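PDB 3BAL: acetylacetone-cleaving enzyme from Acinetobacter johnsonii, which cleaves acetylacetone with one equivalent of molecular oxygen into methylglyoxal and acetate, working as a homotetramer with one iron per subunit. Local coordinates for residues Met77-Gly82 with Gly96-Gly101; Leu123-Asp128 with Ala134-Ala139. All coordinates share one frame; numbering follows the deposited sequence.

Contact 1: residues Met77-Gly82 with Gly96-Gly101; sequences MEVRGG and GFESSG
R80 and E98 reach for each other from opposite directions and meet side-on, the edge of the guanidinium against the carboxylate. Their planes lie only 11° apart, and two nearly straight hydrogen bonds join them: R80 NE to E98 OE1 at 2.9 Å and R80 NH2 to E98 OE2 at 3.0 Å. Both oxygens use their syn lone pairs, and both sit within a few degrees of the guanidinium plane, so the two-point salt bridge fixes the rotation of either group. The arginine chain bends about its CG-CD bond (chi3 -78°), which turns its NE/NH2 edge to the acid, while E98 folds at chi2 (-68°). This pair spans part of the cupin jelly roll, tying the end of strand 76-79, where a type I' turn runs from V79 to G82 and is closed by a bond from G82 N to V79 O, to the end of strand 94-98. V79 slides past E98 in the opposite sense, and its CG1 lies 3.7 Å from E98 OE2, an apolar wall beside the charged pair. E98 OE1 is also hydrogen-bonded to NE2 of the zinc ligand H104, against which V79 and R80 pack as well. R80 thus orients a second-shell carboxylate toward a metal ligand. E11 of a neighbouring subunit packs on both R80 and E98.

Contact 2: residues Leu123-Asp128 with Ala134-Ala139; sequences LNFIDD and ASIGWA
With its hydroxyl swung opposite the backbone N (chi1 -171°), S135 meets the amide of N124, whose CG sits beside its own backbone N. The S135 OG to N124 OD1 hydrogen bond is 2.8 Å long and lies in the amide carbonyl plane, with a C=O...O angle of 157°. These two face each other as a non-hydrogen-bonded pair of the antiparallel hairpin formed by strands 123-126 and 132-136. On either side of it along the ladder comes a hydrogen-bonded pair. L123 and I136 exchange two bonds of 2.9 Å between N of each and O of the other. F125 N also gives a 2.9 Å bond to A134 O, but the return from A134 N to F125 O is weak at 3.5 Å, so the ladder slackens there. On the sheet face carrying L123, F125, A134 and I136, the F125 ring and the isoleucine cross obliquely, I136 CG1 coming within 3.7 Å of F125 CE1. The same ring meets F28 edge to face and the ring of the zinc ligand H62 at about 45°, while L123 packs on H64, another zinc ligand. N124 ND2 makes a weak hydrogen bond to S135 OG of a neighbouring subunit, and S135 OG accepts one from N124 ND2 of that subunit. The chemistry is therefore split by face: F125 and L123 back two of the three metal-binding histidines, H62 and H64, whereas the amide-hydroxyl pair satisfies its polar atoms within the hairpin and across the subunit interface.

In the fold
Contact 1 precedes contact 2 along the chain; their centres are 16 Å apart and their nearest atoms about 8 Å apart, without touching. The zinc ion held by H62, H64 and H104 relates them: the side chain of E98 in contact 1 is about 6 Å from it and that of L123 in contact 2 about 5 Å. Contact 1 serves the site through a polar second shell, contact 2 through apolar packing. Zinc occupies the site in this crystal, whereas the enzyme uses iron. The tetramer joins them again, as S100 OG of the 96-101 segment is hydrogen-bonded to W138 NE1 of a neighbouring subunit's 134-139 segment.

Contact 1: residues Met77-Gly82 with Gly96-Gly101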
# COMPACT_ATOMS: atom_id res chain seq x y z
N MET A 77 26.08 6.72 4.91
CA MET A 77 25.19 7.59 4.12
C MET A 77 24.62 8.76 4.94
O MET A 77 24.01 8.55 5.98
CB MET A 77 24.04 6.75 3.54
CG MET A 77 22.98 7.53 2.77
SD MET A 77 21.77 6.45 1.99
CE MET A 77 20.85 5.92 3.43
N GLU A 78 24.82 9.99 4.45
CA GLU A 78 24.31 11.19 5.12
C GLU A 78 22.97 11.59 4.52
O GLU A 78 22.92 12.08 3.39
CB GLU A 78 25.31 12.35 4.98
CG GLU A 78 26.54 12.26 5.88
CD GLU A 78 27.66 13.21 5.45
OE1 GLU A 78 27.36 14.23 4.80
OE2 GLU A 78 28.83 12.95 5.78
N VAL A 79 21.90 11.38 5.28
CA VAL A 79 20.55 11.70 4.83
C VAL A 79 20.01 12.93 5.54
O VAL A 79 20.20 13.10 6.75
CB VAL A 79 19.57 10.54 5.11
CG1 VAL A 79 18.29 10.74 4.33
CG2 VAL A 79 20.22 9.21 4.75
N ARG A 80 19.32 13.79 4.79
CA ARG A 80 18.75 15.01 5.34
C ARG A 80 19.81 15.89 6.00
O ARG A 80 19.57 16.50 7.04
CB ARG A 80 17.63 14.67 6.33
CG ARG A 80 16.37 14.18 5.63
CD ARG A 80 15.31 13.66 6.59
NE ARG A 80 15.60 12.32 7.08
CZ ARG A 80 16.16 12.04 8.25
NH1 ARG A 80 16.49 13.02 9.08
NH2 ARG A 80 16.40 10.78 8.59
N GLY A 81 20.99 15.94 5.38
CA GLY A 81 22.06 16.76 5.91
C GLY A 81 23.05 16.06 6.83
O GLY A 81 24.05 16.65 7.22
N GLY A 82 22.77 14.81 7.16
CA GLY A 82 23.66 14.07 8.04
C GLY A 82 23.51 14.47 9.49
O GLY A 82 22.87 15.47 9.80
N GLY A 96 16.65 2.36 7.60
CA GLY A 96 16.05 3.68 7.70
C GLY A 96 14.66 3.76 7.09
O GLY A 96 14.36 3.07 6.11
N PHE A 97 13.81 4.59 7.69
CA PHE A 97 12.46 4.81 7.18
C PHE A 97 12.36 6.29 6.85
O PHE A 97 12.43 7.14 7.74
CB PHE A 97 11.40 4.44 8.24
CG PHE A 97 9.97 4.72 7.81
CD1 PHE A 97 9.30 3.87 6.95
CD2 PHE A 97 9.30 5.85 8.28
CE1 PHE A 97 7.98 4.13 6.55
CE2 PHE A 97 7.99 6.13 7.89
CZ PHE A 97 7.33 5.27 7.03
N GLU A 98 12.23 6.60 5.56
CA GLU A 98 12.11 7.98 5.10
C GLU A 98 10.67 8.12 4.60
O GLU A 98 10.28 7.53 3.60
CB GLU A 98 13.12 8.24 3.97
CG GLU A 98 14.59 8.14 4.41
CD GLU A 98 15.01 9.26 5.36
OE1 GLU A 98 14.62 10.43 5.13
OE2 GLU A 98 15.74 8.98 6.34
N SER A 99 9.89 8.90 5.33
CA SER A 99 8.48 9.09 5.05
C SER A 99 8.10 9.99 3.88
O SER A 99 8.91 10.74 3.35
CB SER A 99 7.80 9.62 6.30
OG SER A 99 8.40 10.84 6.67
N SER A 100 6.82 9.89 3.52
CA SER A 100 6.23 10.69 2.46
C SER A 100 6.46 12.16 2.78
O SER A 100 6.11 12.63 3.86
CB SER A 100 4.73 10.39 2.38
OG SER A 100 4.04 11.35 1.61
N GLY A 101 7.07 12.89 1.84
CA GLY A 101 7.35 14.30 2.05
C GLY A 101 8.81 14.59 2.36
O GLY A 101 9.23 15.75 2.31

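Contact 2: residues Leu123-Asp128 with Ala134-Ala139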
# COMPACT_ATOMS: atom_id res chain seq x y z
N LEU A 123 9.80 9.70 -6.97
CA LEU A 123 10.77 10.58 -6.35
C LEU A 123 10.72 11.81 -7.24
O LEU A 123 11.03 11.73 -8.43
CB LEU A 123 12.18 9.99 -6.37
CG LEU A 123 12.38 8.66 -5.65
CD1 LEU A 123 13.87 8.42 -5.50
CD2 LEU A 123 11.70 8.69 -4.28
N ASN A 124 10.32 12.94 -6.68
CA ASN A 124 10.23 14.16 -7.46
C ASN A 124 11.49 15.00 -7.37
O ASN A 124 11.81 15.58 -6.33
CB ASN A 124 9.03 15.00 -7.00
CG ASN A 124 7.70 14.33 -7.31
OD1 ASN A 124 7.60 13.49 -8.21
ND2 ASN A 124 6.66 14.70 -6.56
N PHE A 125 12.24 15.05 -8.47
CA PHE A 125 13.47 15.83 -8.49
C PHE A 125 13.08 17.28 -8.76
O PHE A 125 12.28 17.55 -9.65
CB PHE A 125 14.43 15.27 -9.54
CG PHE A 125 15.00 13.93 -9.16
CD1 PHE A 125 14.29 12.76 -9.41
CD2 PHE A 125 16.23 13.84 -8.50
CE1 PHE A 125 14.78 11.51 -9.00
CE2 PHE A 125 16.73 12.60 -8.09
CZ PHE A 125 16.01 11.44 -8.34
N ILE A 126 13.65 18.19 -7.98
CA ILE A 126 13.33 19.62 -8.06
C ILE A 126 14.49 20.56 -8.41
O ILE A 126 15.65 20.23 -8.16
CB ILE A 126 12.74 20.11 -6.71
CG1 ILE A 126 13.71 19.77 -5.57
CG2 ILE A 126 11.38 19.45 -6.48
CD1 ILE A 126 13.24 20.21 -4.17
N ASP A 127 14.16 21.72 -8.98
CA ASP A 127 15.19 22.71 -9.31
C ASP A 127 15.33 23.68 -8.13
O ASP A 127 14.69 23.49 -7.10
CB ASP A 127 14.88 23.45 -10.62
CG ASP A 127 13.64 24.34 -10.53
OD1 ASP A 127 13.23 24.72 -9.42
OD2 ASP A 127 13.09 24.67 -11.60
N ASP A 128 16.17 24.70 -8.28
CA ASP A 128 16.42 25.66 -7.19
C ASP A 128 15.25 26.56 -6.79
O ASP A 128 15.35 27.33 -5.83
CB ASP A 128 17.64 26.53 -7.50
CG ASP A 128 18.95 25.77 -7.36
OD1 ASP A 128 19.01 24.79 -6.58
OD2 ASP A 128 19.95 26.17 -8.01
N ALA A 134 11.19 16.44 -12.78
CA ALA A 134 10.98 15.03 -13.14
C ALA A 134 10.38 14.22 -12.00
O ALA A 134 10.86 14.27 -10.87
CB ALA A 134 12.31 14.40 -13.57
N SER A 135 9.31 13.49 -12.29
CA SER A 135 8.64 12.64 -11.30
C SER A 135 9.03 11.20 -11.64
O SER A 135 8.48 10.60 -12.56
CB SER A 135 7.12 12.81 -11.42
OG SER A 135 6.46 12.17 -10.34
N ILE A 136 9.99 10.65 -10.90
CA ILE A 136 10.48 9.30 -11.19
C ILE A 136 9.84 8.17 -10.38
O ILE A 136 10.17 7.96 -9.21
CB ILE A 136 12.03 9.26 -11.02
CG1 ILE A 136 12.68 10.39 -11.86
CG2 ILE A 136 12.57 7.90 -11.42
CD1 ILE A 136 12.44 10.31 -13.36
N GLY A 137 8.92 7.45 -11.03
CA GLY A 137 8.23 6.33 -10.41
C GLY A 137 8.71 5.02 -11.01
O GLY A 137 9.71 5.01 -11.74
N TRP A 138 8.02 3.91 -10.74
CA TRP A 138 8.42 2.60 -11.27
C TRP A 138 8.56 2.61 -12.79
O TRP A 138 9.50 2.04 -13.34
CB TRP A 138 7.42 1.49 -10.84
CG TRP A 138 6.06 1.57 -11.49
CD1 TRP A 138 4.96 2.24 -11.03
CD2 TRP A 138 5.70 1.04 -12.78
NE1 TRP A 138 3.94 2.17 -11.95
CE2 TRP A 138 4.37 1.45 -13.03
CE3 TRP A 138 6.38 0.28 -13.74
CZ2 TRP A 138 3.70 1.11 -14.22
CZ3 TRP A 138 5.71 -0.05 -14.92
CH2 TRP A 138 4.39 0.36 -15.14
N ALA A 139 7.63 3.29 -13.47
CA ALA A 139 7.66 3.35 -14.93
C ALA A 139 8.90 4.07 -15.46
O ALA A 139 9.56 3.58 -16.37
CB ALA A 139 6.38 4.04 -15.44